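Local atomic coordinates of haloacid dehalogenase (Pseudomonas aeruginosa, PDB entry 3UMC), a protein that probably hydrolyses the carbon–halogen bond of L-2-haloacids, as a member of the haloacid dehalogenase-like hydrolase superfamily. Residues 28-33 against 114-119; 42-47 against 58-63; 63-68 against 220-225. All coordinates share one frame; numbering follows the deposited sequence.

Contact 1. Residues 28-33 against 114-119; sequences DVFGTL and GFWHRL
Phe-30 reaches across to Leu-119 and Trp-116, and these three buried side chains make up the whole contact, which is apolar throughout. The tightest approach is aliphatic on aromatic: Leu-119 CD1 lies 3.3 Å from Phe-30 CE1 and 3.8 Å from Phe-30 CD1, so one methyl meets the CD1-CE1 bond of the ring obliquely while the two side chains cross at about a right angle. The CB of Leu-119 heads toward 28-33, and CG, anti to the carbonyl carbon (chi1 -46°), carries CD1 on to the ring. The aromatic pair is looser. Trp-116 CE3 sits 4.3 Å from Phe-30 CZ, displaced toward the rim of the phenylalanine ring, and the two six-membered rings are inclined at 46° with centroids 5.7 Å apart, neither stacked nor T-shaped. No hydrogen bond crosses the contact. Within 28-33, Thr-32 OG1 donates to Asp-28 OD2 at 2.6 Å, and the carboxylate oxygen accepts through its anti lone pair, away from OD1; Leu-33 N bonds back to Val-29 O, and together they curl the segment into a compact loop. Asp-28 to Thr-32 match the first motif of the superfamily, whose aspartate is the nucleophile in related dehalogenases; Asp-28 also forms a salt bridge with Lys-173. The motif loop leaves strand 24-27 of the parallel core sheet and leads into strand 34-35, which pairs antiparallel with strand 120-121 just after Leu-119. Leu-40 of helix 36-50 touches both Trp-116 and Leu-119, while Leu-148 and Met-149 of helix 146-156 pack on Phe-30.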
loop_
_atom_site.group_PDB
_atom_site.type_symbol
_atom_site.label_atom_id
_atom_site.label_comp_id
_atom_site.label_asym_id
_atom_site.label_seq_id
_atom_site.Cartn_x
_atom_site.Cartn_y
_atom_site.Cartn_z
ATOM N N ASP A 28 -6.827 -0.259 -12.347
ATOM C CA ASP A 28 -6.226 0.855 -13.063
ATOM C C ASP A 28 -6.786 2.186 -12.526
ATOM O O ASP A 28 -7.904 2.198 -12.052
ATOM C CB ASP A 28 -6.528 0.677 -14.567
ATOM C CG ASP A 28 -6.000 1.832 -15.395
ATOM O OD1 ASP A 28 -4.786 2.026 -15.399
ATOM O OD2 ASP A 28 -6.825 2.582 -15.983
ATOM N N VAL A 29 -6.042 3.311 -12.565
ATOM C CA VAL A 29 -6.526 4.498 -11.841
ATOM C C VAL A 29 -6.803 5.666 -12.771
ATOM O O VAL A 29 -7.926 6.205 -12.757
ATOM C CB VAL A 29 -5.606 4.964 -10.721
ATOM C CG1 VAL A 29 -6.250 6.022 -9.928
ATOM C CG2 VAL A 29 -5.253 3.805 -9.762
ATOM N N PHE A 30 -5.815 6.039 -13.588
ATOM C CA PHE A 30 -6.048 7.049 -14.615
ATOM C C PHE A 30 -7.086 6.645 -15.623
ATOM O O PHE A 30 -6.969 5.615 -16.255
ATOM C CB PHE A 30 -4.753 7.425 -15.361
ATOM C CG PHE A 30 -3.761 8.153 -14.495
ATOM C CD1 PHE A 30 -4.148 8.828 -13.389
ATOM C CD2 PHE A 30 -2.450 8.159 -14.792
ATOM C CE1 PHE A 30 -3.221 9.483 -12.610
ATOM C CE2 PHE A 30 -1.528 8.866 -14.002
ATOM C CZ PHE A 30 -1.926 9.513 -12.939
ATOM N N GLY A 31 -8.120 7.461 -15.743
ATOM C CA GLY A 31 -9.205 7.193 -16.655
ATOM C C GLY A 31 -10.212 6.237 -16.061
ATOM O O GLY A 31 -11.399 6.501 -16.048
ATOM N N THR A 32 -9.763 5.084 -15.605
ATOM C CA THR A 32 -10.693 4.110 -15.009
ATOM C C THR A 32 -11.469 4.660 -13.791
ATOM O O THR A 32 -12.619 4.442 -13.676
ATOM C CB THR A 32 -9.945 2.838 -14.616
ATOM O OG1 THR A 32 -9.374 2.261 -15.788
ATOM C CG2 THR A 32 -10.908 1.822 -13.954
ATOM N N LEU A 33 -10.801 5.347 -12.880
ATOM C CA LEU A 33 -11.379 5.821 -11.639
ATOM C C LEU A 33 -11.430 7.347 -11.584
ATOM O O LEU A 33 -12.301 7.868 -10.923
ATOM C CB LEU A 33 -10.520 5.304 -10.486
ATOM C CG LEU A 33 -10.447 3.755 -10.243
ATOM C CD1 LEU A 33 -9.707 3.440 -8.922
ATOM C CD2 LEU A 33 -11.790 3.117 -10.119
ATOM N N GLY A 114 2.808 18.528 -11.020
ATOM C CA GLY A 114 2.052 18.040 -9.870
ATOM C C GLY A 114 0.540 18.160 -10.078
ATOM O O GLY A 114 -0.276 17.834 -9.195
ATOM N N PHE A 115 0.161 18.673 -11.241
ATOM C CA PHE A 115 -1.234 18.696 -11.684
ATOM C C PHE A 115 -1.848 17.305 -11.691
ATOM O O PHE A 115 -2.995 17.126 -11.348
ATOM C CB PHE A 115 -1.295 19.234 -13.114
ATOM C CG PHE A 115 -1.297 20.736 -13.211
ATOM C CD1 PHE A 115 -1.048 21.550 -12.103
ATOM C CD2 PHE A 115 -1.570 21.356 -14.443
ATOM C CE1 PHE A 115 -1.072 22.942 -12.219
ATOM C CE2 PHE A 115 -1.586 22.780 -14.553
ATOM C CZ PHE A 115 -1.348 23.538 -13.440
ATOM N N TRP A 116 -1.039 16.349 -12.098
ATOM C CA TRP A 116 -1.439 14.964 -12.142
ATOM C C TRP A 116 -1.633 14.368 -10.776
ATOM O O TRP A 116 -1.983 13.239 -10.723
ATOM C CB TRP A 116 -0.379 14.173 -12.806
ATOM C CG TRP A 116 -0.213 14.482 -14.181
ATOM C CD1 TRP A 116 0.762 15.254 -14.725
ATOM C CD2 TRP A 116 -0.954 13.935 -15.261
ATOM N NE1 TRP A 116 0.657 15.245 -16.089
ATOM C CE2 TRP A 116 -0.398 14.447 -16.446
ATOM C CE3 TRP A 116 -2.045 13.065 -15.345
ATOM C CZ2 TRP A 116 -0.911 14.147 -17.717
ATOM C CZ3 TRP A 116 -2.540 12.738 -16.609
ATOM C CH2 TRP A 116 -1.974 13.293 -17.778
ATOM N N HIS A 117 -1.447 15.125 -9.697
ATOM C CA HIS A 117 -1.491 14.604 -8.367
ATOM C C HIS A 117 -2.823 14.907 -7.732
ATOM O O HIS A 117 -3.148 14.389 -6.663
ATOM C CB HIS A 117 -0.336 15.213 -7.545
ATOM C CG HIS A 117 1.036 14.700 -7.921
ATOM N ND1 HIS A 117 1.926 14.226 -6.979
ATOM C CD2 HIS A 117 1.668 14.599 -9.110
ATOM C CE1 HIS A 117 3.045 13.845 -7.575
ATOM N NE2 HIS A 117 2.917 14.057 -8.872
ATOM N N ARG A 118 -3.648 15.701 -8.425
ATOM C CA ARG A 118 -4.931 16.122 -7.877
ATOM C C ARG A 118 -5.959 15.853 -8.945
ATOM O O ARG A 118 -6.069 16.637 -9.892
ATOM C CB ARG A 118 -4.862 17.604 -7.539
ATOM C CG ARG A 118 -3.945 17.890 -6.318
ATOM C CD ARG A 118 -3.930 19.381 -5.861
ATOM N NE ARG A 118 -3.357 20.182 -6.928
ATOM C CZ ARG A 118 -2.063 20.227 -7.239
ATOM N NH1 ARG A 118 -1.148 19.543 -6.548
ATOM N NH2 ARG A 118 -1.671 20.977 -8.252
ATOM N N LEU A 119 -6.688 14.727 -8.858
ATOM C CA LEU A 119 -7.564 14.367 -9.963
ATOM C C LEU A 119 -8.930 13.996 -9.488
ATOM O O LEU A 119 -9.049 13.210 -8.567
ATOM C CB LEU A 119 -6.983 13.218 -10.804
ATOM C CG LEU A 119 -5.545 13.359 -11.165
ATOM C CD1 LEU A 119 -5.039 12.061 -11.596
ATOM C CD2 LEU A 119 -5.282 14.484 -12.270
#

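Contact 2. Residues 42-47 against 58-63; sequences EQFQAL and VELTDR
With CG anti to the carbonyl carbon (chi1 -82°), Phe-44 projects its ring from helix 36-50 against helix 57-67, where Leu-60 takes a similar first torsion (-84°) and extends CD1 back to the ring. Leu-60 CB lies over one face of the phenylalanine, 4.1 Å from Phe-44 CZ, while Leu-60 CD1 is 3.8 Å from Phe-44 CE1, the two side chains crossing at about a right angle. Near the CD2-CE2 bond of the ring, Thr-61 OG1 comes obliquely within 3.4 Å of both Phe-44 CD2 and Phe-44 CE2. That hydroxyl makes no hydrogen bond across the contact; its partner is Cys-57 O, one turn earlier, which ties it to its own helix and lets it rest beside carbon atoms in a buried place. The ring is thus bordered by a leucine and a threonine adjacent in sequence. The two helices are consecutive in the chain and probably belong to the helical cap. Ile-112 of helix 106-113 and an edge-to-face partner, Phe-115, meet Phe-44 as well, and Leu-96 of helix 85-99 lies against Leu-60.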
loop_
_atom_site.group_PDB
_atom_site.type_symbol
_atom_site.label_atom_id
_atom_site.label_comp_id
_atom_site.label_asym_id
_atom_site.label_seq_id
_atom_site.Cartn_x
_atom_site.Cartn_y
_atom_site.Cartn_z
ATOM N N GLU A 42 -8.749 22.183 -16.013
ATOM C CA GLU A 42 -9.129 23.076 -14.955
ATOM C C GLU A 42 -7.930 23.750 -14.273
ATOM O O GLU A 42 -7.989 24.933 -13.933
ATOM C CB GLU A 42 -9.914 22.273 -13.946
ATOM C CG GLU A 42 -10.672 23.077 -12.897
ATOM C CD GLU A 42 -11.970 22.377 -12.439
ATOM O OE1 GLU A 42 -12.457 21.443 -13.158
ATOM O OE2 GLU A 42 -12.507 22.797 -11.370
ATOM N N GLN A 43 -6.838 23.012 -14.095
ATOM C CA GLN A 43 -5.734 23.517 -13.340
ATOM C C GLN A 43 -4.935 24.502 -14.231
ATOM O O GLN A 43 -4.441 25.518 -13.763
ATOM C CB GLN A 43 -4.873 22.355 -12.816
ATOM C CG GLN A 43 -5.478 21.679 -11.576
ATOM C CD GLN A 43 -4.636 20.501 -11.080
ATOM O OE1 GLN A 43 -3.934 20.590 -10.066
ATOM N NE2 GLN A 43 -4.676 19.430 -11.805
ATOM N N PHE A 44 -4.796 24.159 -15.499
ATOM C CA PHE A 44 -4.253 25.080 -16.482
ATOM C C PHE A 44 -4.973 26.442 -16.570
ATOM O O PHE A 44 -4.298 27.442 -16.754
ATOM C CB PHE A 44 -4.214 24.457 -17.863
ATOM C CG PHE A 44 -3.043 23.582 -18.082
ATOM C CD1 PHE A 44 -1.772 24.110 -18.088
ATOM C CD2 PHE A 44 -3.200 22.198 -18.262
ATOM C CE1 PHE A 44 -0.655 23.297 -18.277
ATOM C CE2 PHE A 44 -2.100 21.383 -18.466
ATOM C CZ PHE A 44 -0.818 21.940 -18.460
ATOM N N GLN A 45 -6.299 26.441 -16.454
ATOM C CA GLN A 45 -7.138 27.649 -16.506
ATOM C C GLN A 45 -7.074 28.500 -15.246
ATOM O O GLN A 45 -7.345 29.700 -15.298
ATOM C CB GLN A 45 -8.616 27.277 -16.641
ATOM C CG GLN A 45 -9.048 26.636 -17.958
ATOM C CD GLN A 45 -10.532 26.377 -17.976
ATOM O OE1 GLN A 45 -11.122 26.031 -16.951
ATOM N NE2 GLN A 45 -11.147 26.537 -19.131
ATOM N N ALA A 46 -6.862 27.860 -14.094
ATOM C CA ALA A 46 -6.643 28.586 -12.848
ATOM C C ALA A 46 -5.306 29.307 -12.925
ATOM O O ALA A 46 -5.130 30.377 -12.357
ATOM C CB ALA A 46 -6.667 27.652 -11.689
ATOM N N LEU A 47 -4.382 28.698 -13.646
ATOM C CA LEU A 47 -3.082 29.246 -13.865
ATOM C C LEU A 47 -3.141 30.414 -14.855
ATOM O O LEU A 47 -2.505 31.469 -14.648
ATOM C CB LEU A 47 -2.201 28.159 -14.437
ATOM C CG LEU A 47 -0.715 28.432 -14.462
ATOM C CD1 LEU A 47 -0.171 28.721 -13.026
ATOM C CD2 LEU A 47 -0.017 27.258 -15.138
ATOM N N VAL A 58 -6.257 22.851 -23.489
ATOM C CA VAL A 58 -6.658 21.591 -24.048
ATOM C C VAL A 58 -5.510 20.928 -24.766
ATOM O O VAL A 58 -5.248 19.740 -24.572
ATOM C CB VAL A 58 -7.896 21.715 -24.938
ATOM C CG1 VAL A 58 -8.099 20.455 -25.727
ATOM C CG2 VAL A 58 -9.126 22.029 -24.079
ATOM N N GLU A 59 -4.807 21.705 -25.577
ATOM C CA GLU A 59 -3.779 21.175 -26.457
ATOM C C GLU A 59 -2.592 20.635 -25.645
ATOM O O GLU A 59 -2.071 19.559 -25.958
ATOM C CB GLU A 59 -3.354 22.275 -27.479
ATOM C CG GLU A 59 -2.816 21.790 -28.838
ATOM C CD GLU A 59 -2.395 22.975 -29.774
ATOM O OE1 GLU A 59 -3.005 24.067 -29.696
ATOM O OE2 GLU A 59 -1.433 22.826 -30.571
ATOM N N LEU A 60 -2.191 21.377 -24.610
ATOM C CA LEU A 60 -1.170 20.940 -23.647
ATOM C C LEU A 60 -1.545 19.626 -22.958
ATOM O O LEU A 60 -0.766 18.667 -22.960
ATOM C CB LEU A 60 -0.958 21.997 -22.567
ATOM C CG LEU A 60 0.010 23.106 -22.931
ATOM C CD1 LEU A 60 -0.043 24.242 -21.887
ATOM C CD2 LEU A 60 1.423 22.516 -23.083
ATOM N N THR A 61 -2.745 19.605 -22.394
ATOM C CA THR A 61 -3.263 18.430 -21.693
ATOM C C THR A 61 -3.249 17.222 -22.604
ATOM O O THR A 61 -2.709 16.197 -22.235
ATOM C CB THR A 61 -4.631 18.663 -21.157
ATOM O OG1 THR A 61 -4.564 19.718 -20.191
ATOM C CG2 THR A 61 -5.181 17.378 -20.544
ATOM N N ASP A 62 -3.798 17.363 -23.814
ATOM C CA ASP A 62 -3.931 16.243 -24.727
ATOM C C ASP A 62 -2.620 15.759 -25.296
ATOM O O ASP A 62 -2.400 14.557 -25.442
ATOM C CB ASP A 62 -4.948 16.569 -25.834
ATOM C CG ASP A 62 -6.385 16.534 -25.312
ATOM O OD1 ASP A 62 -6.545 16.078 -24.140
ATOM O OD2 ASP A 62 -7.332 16.973 -26.041
ATOM N N ARG A 63 -1.741 16.693 -25.635
ATOM C CA ARG A 63 -0.430 16.326 -26.123
ATOM C C ARG A 63 0.430 15.678 -25.016
ATOM O O ARG A 63 1.210 14.773 -25.291
ATOM C CB ARG A 63 0.269 17.564 -26.708
ATOM C CG ARG A 63 -0.320 18.091 -28.094
ATOM C CD ARG A 63 0.183 17.245 -29.297
ATOM N NE ARG A 63 1.637 17.044 -29.286
ATOM C CZ ARG A 63 2.538 17.953 -29.663
ATOM N NH1 ARG A 63 2.157 19.167 -30.086
ATOM N NH2 ARG A 63 3.842 17.647 -29.607
#

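Contact 3. Residues 63-68 against 220-225; sequences RWRQQY and LEYGPG
Arg-65, on a helix of the cap, meets Tyr-222 in a type I beta turn, Leu-220 to Gly-223, that belongs to a loop following strand 212-216 of the Rossmann-like core of this haloacid dehalogenase fold. The close part of the contact lies where these two side chains cross at about a right angle. Arg-65 leaves the helix with CG anti to the backbone N (chi1 -180°) and then bends at chi2, which lays CG 3.9 Å from Tyr-222 CE1 and turns the guanidinium toward the phenol. Its NE points almost straight at Tyr-222 OH, with an angle of 166° at the hydrogen, but the 3.5 Å separation makes this a weak bond; the oxygen lies at the edge of the guanidinium, near its plane. The plane of the guanidinium is tilted 38° from that of the ring. Glu-221 is near in charge only and may favour the arginine electrostatically: OE2 is 4.3 Å from Arg-65 NH2 and well out of the guanidinium plane, so no N-H aims at it. Its carboxylate is engaged instead by His-199 through OE1 and by Trp-36 NE1 through OE2. Trp-36 also forms a cation-pi contact with Arg-65 and an edge-to-face pair with Tyr-222, so one indole joins all three residues. The outer side is much looser. Gln-66 is exposed, and its bent side chain merely brushes the tyrosine obliquely. The turn itself is closed by Gly-223 N donating to Leu-220 O at 3.1 Å, and Gln-66 OE1 ends 3.9 Å from Tyr-222 CE1.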
loop_
_atom_site.group_PDB
_atom_site.type_symbol
_atom_site.label_atom_id
_atom_site.label_comp_id
_atom_site.label_asym_id
_atom_site.label_seq_id
_atom_site.Cartn_x
_atom_site.Cartn_y
_atom_site.Cartn_z
ATOM N N ARG A 63 -1.741 16.693 -25.635
ATOM C CA ARG A 63 -0.430 16.326 -26.123
ATOM C C ARG A 63 0.430 15.678 -25.016
ATOM O O ARG A 63 1.210 14.773 -25.291
ATOM C CB ARG A 63 0.269 17.564 -26.708
ATOM C CG ARG A 63 -0.320 18.091 -28.094
ATOM C CD ARG A 63 0.183 17.245 -29.297
ATOM N NE ARG A 63 1.637 17.044 -29.286
ATOM C CZ ARG A 63 2.538 17.953 -29.663
ATOM N NH1 ARG A 63 2.157 19.167 -30.086
ATOM N NH2 ARG A 63 3.842 17.647 -29.607
ATOM N N TRP A 64 0.318 16.170 -23.785
ATOM C CA TRP A 64 1.142 15.670 -22.681
ATOM C C TRP A 64 0.869 14.177 -22.455
ATOM O O TRP A 64 1.787 13.363 -22.336
ATOM C CB TRP A 64 0.826 16.446 -21.421
ATOM C CG TRP A 64 1.844 16.386 -20.341
ATOM C CD1 TRP A 64 3.016 15.678 -20.324
ATOM C CD2 TRP A 64 1.763 17.047 -19.113
ATOM N NE1 TRP A 64 3.694 15.913 -19.151
ATOM C CE2 TRP A 64 2.926 16.731 -18.380
ATOM C CE3 TRP A 64 0.824 17.884 -18.548
ATOM C CZ2 TRP A 64 3.148 17.218 -17.130
ATOM C CZ3 TRP A 64 1.042 18.358 -17.321
ATOM C CH2 TRP A 64 2.189 18.055 -16.615
ATOM N N ARG A 65 -0.408 13.830 -22.488
ATOM C CA ARG A 65 -0.842 12.469 -22.270
ATOM C C ARG A 65 -0.258 11.519 -23.297
ATOM O O ARG A 65 -0.120 10.329 -23.023
ATOM C CB ARG A 65 -2.385 12.390 -22.253
ATOM C CG ARG A 65 -2.973 10.982 -22.026
ATOM C CD ARG A 65 -2.406 10.320 -20.792
ATOM N NE ARG A 65 -3.115 9.103 -20.410
ATOM C CZ ARG A 65 -2.849 8.401 -19.317
ATOM N NH1 ARG A 65 -1.855 8.752 -18.512
ATOM N NH2 ARG A 65 -3.548 7.311 -19.040
ATOM N N GLN A 66 0.087 12.023 -24.473
ATOM C CA GLN A 66 0.698 11.175 -25.516
ATOM C C GLN A 66 2.226 11.246 -25.640
ATOM O O GLN A 66 2.822 10.364 -26.252
ATOM C CB GLN A 66 0.086 11.533 -26.870
ATOM C CG GLN A 66 -1.410 11.339 -26.939
ATOM C CD GLN A 66 -1.821 9.927 -26.584
ATOM O OE1 GLN A 66 -2.812 9.717 -25.869
ATOM N NE2 GLN A 66 -1.049 8.939 -27.075
ATOM N N GLN A 67 2.839 12.287 -25.087
ATOM C CA GLN A 67 4.229 12.681 -25.435
ATOM C C GLN A 67 5.287 11.759 -24.855
ATOM O O GLN A 67 6.384 11.576 -25.461
ATOM C CB GLN A 67 4.511 14.112 -24.957
ATOM C CG GLN A 67 5.922 14.678 -25.216
ATOM C CD GLN A 67 6.111 15.396 -26.573
ATOM O OE1 GLN A 67 5.167 15.583 -27.365
ATOM N NE2 GLN A 67 7.356 15.818 -26.825
ATOM N N TYR A 68 4.963 11.169 -23.699
ATOM C CA TYR A 68 5.943 10.369 -22.965
ATOM C C TYR A 68 6.042 8.915 -23.425
ATOM O O TYR A 68 7.008 8.199 -23.055
ATOM C CB TYR A 68 5.718 10.501 -21.441
ATOM C CG TYR A 68 4.421 9.931 -20.898
ATOM C CD1 TYR A 68 3.465 10.755 -20.281
ATOM C CD2 TYR A 68 4.157 8.563 -20.988
ATOM C CE1 TYR A 68 2.279 10.208 -19.757
ATOM C CE2 TYR A 68 2.989 8.017 -20.493
ATOM C CZ TYR A 68 2.054 8.832 -19.866
ATOM O OH TYR A 68 0.937 8.224 -19.394
ATOM N N LEU A 220 -15.718 9.368 -21.917
ATOM C CA LEU A 220 -15.385 10.792 -21.802
ATOM C C LEU A 220 -13.939 10.998 -21.336
ATOM O O LEU A 220 -13.481 12.122 -21.190
ATOM C CB LEU A 220 -16.412 11.478 -20.832
ATOM C CG LEU A 220 -17.866 11.497 -21.439
ATOM C CD1 LEU A 220 -18.898 12.263 -20.672
ATOM C CD2 LEU A 220 -17.801 12.060 -22.849
ATOM N N GLU A 221 -13.196 9.923 -21.099
ATOM C CA GLU A 221 -11.836 10.093 -20.595
ATOM C C GLU A 221 -11.020 11.084 -21.458
ATOM O O GLU A 221 -10.296 11.950 -20.922
ATOM C CB GLU A 221 -11.098 8.765 -20.568
ATOM C CG GLU A 221 -9.732 8.851 -19.997
ATOM C CD GLU A 221 -8.988 7.497 -19.889
ATOM O OE1 GLU A 221 -9.527 6.386 -20.197
ATOM O OE2 GLU A 221 -7.857 7.593 -19.405
ATOM N N TYR A 222 -11.108 10.903 -22.777
ATOM C CA TYR A 222 -10.281 11.618 -23.712
ATOM C C TYR A 222 -11.047 12.784 -24.355
ATOM O O TYR A 222 -10.569 13.386 -25.326
ATOM C CB TYR A 222 -9.694 10.671 -24.763
ATOM C CG TYR A 222 -8.520 9.865 -24.251
ATOM C CD1 TYR A 222 -7.249 10.372 -24.276
ATOM C CD2 TYR A 222 -8.690 8.590 -23.713
ATOM C CE1 TYR A 222 -6.124 9.610 -23.789
ATOM C CE2 TYR A 222 -7.602 7.852 -23.233
ATOM C CZ TYR A 222 -6.317 8.363 -23.279
ATOM O OH TYR A 222 -5.225 7.631 -22.781
ATOM N N GLY A 223 -12.184 13.117 -23.765
ATOM C CA GLY A 223 -13.064 14.171 -24.239
ATOM C C GLY A 223 -14.106 13.721 -25.260
ATOM O O GLY A 223 -14.141 12.546 -25.644
ATOM N N PRO A 224 -14.946 14.670 -25.738
ATOM C CA PRO A 224 -15.946 14.395 -26.804
ATOM C C PRO A 224 -15.372 13.725 -28.075
ATOM O O PRO A 224 -16.077 12.962 -28.710
ATOM C CB PRO A 224 -16.529 15.783 -27.103
ATOM C CG PRO A 224 -16.281 16.586 -25.788
ATOM C CD PRO A 224 -14.931 16.097 -25.337
ATOM N N GLY A 225 -14.112 13.949 -28.438
ATOM C CA GLY A 225 -13.513 13.161 -29.574
ATOM C C GLY A 225 -13.337 11.614 -29.464
ATOM O O GLY A 225 -13.144 10.923 -30.475
#

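How the contacts relate
The three contacts run from the cap to the core. Contacts 2 and 3 share Arg-63 and both use helix 57-67, with centres about 11 Å apart; Phe-44 CZ of contact 2 lies 4.2 Å from Trp-64 CZ3 of contact 3. Contact 1 is about 14 Å from contact 2 between centres, joined to it by Gln-43 NE2, 2.9 Å from Phe-115 O, and about 13 Å from contact 3. There Trp-116 NE1 approaches Trp-64 CH2 at 3.2 Å. Contact 1 holds Asp-28, by family resemblance the probable nucleophile, and Glu-221 OE2 of contact 3 packs 3.1 Å from Gly-31 CA of the same loop; contact 2 is probably internal to the cap.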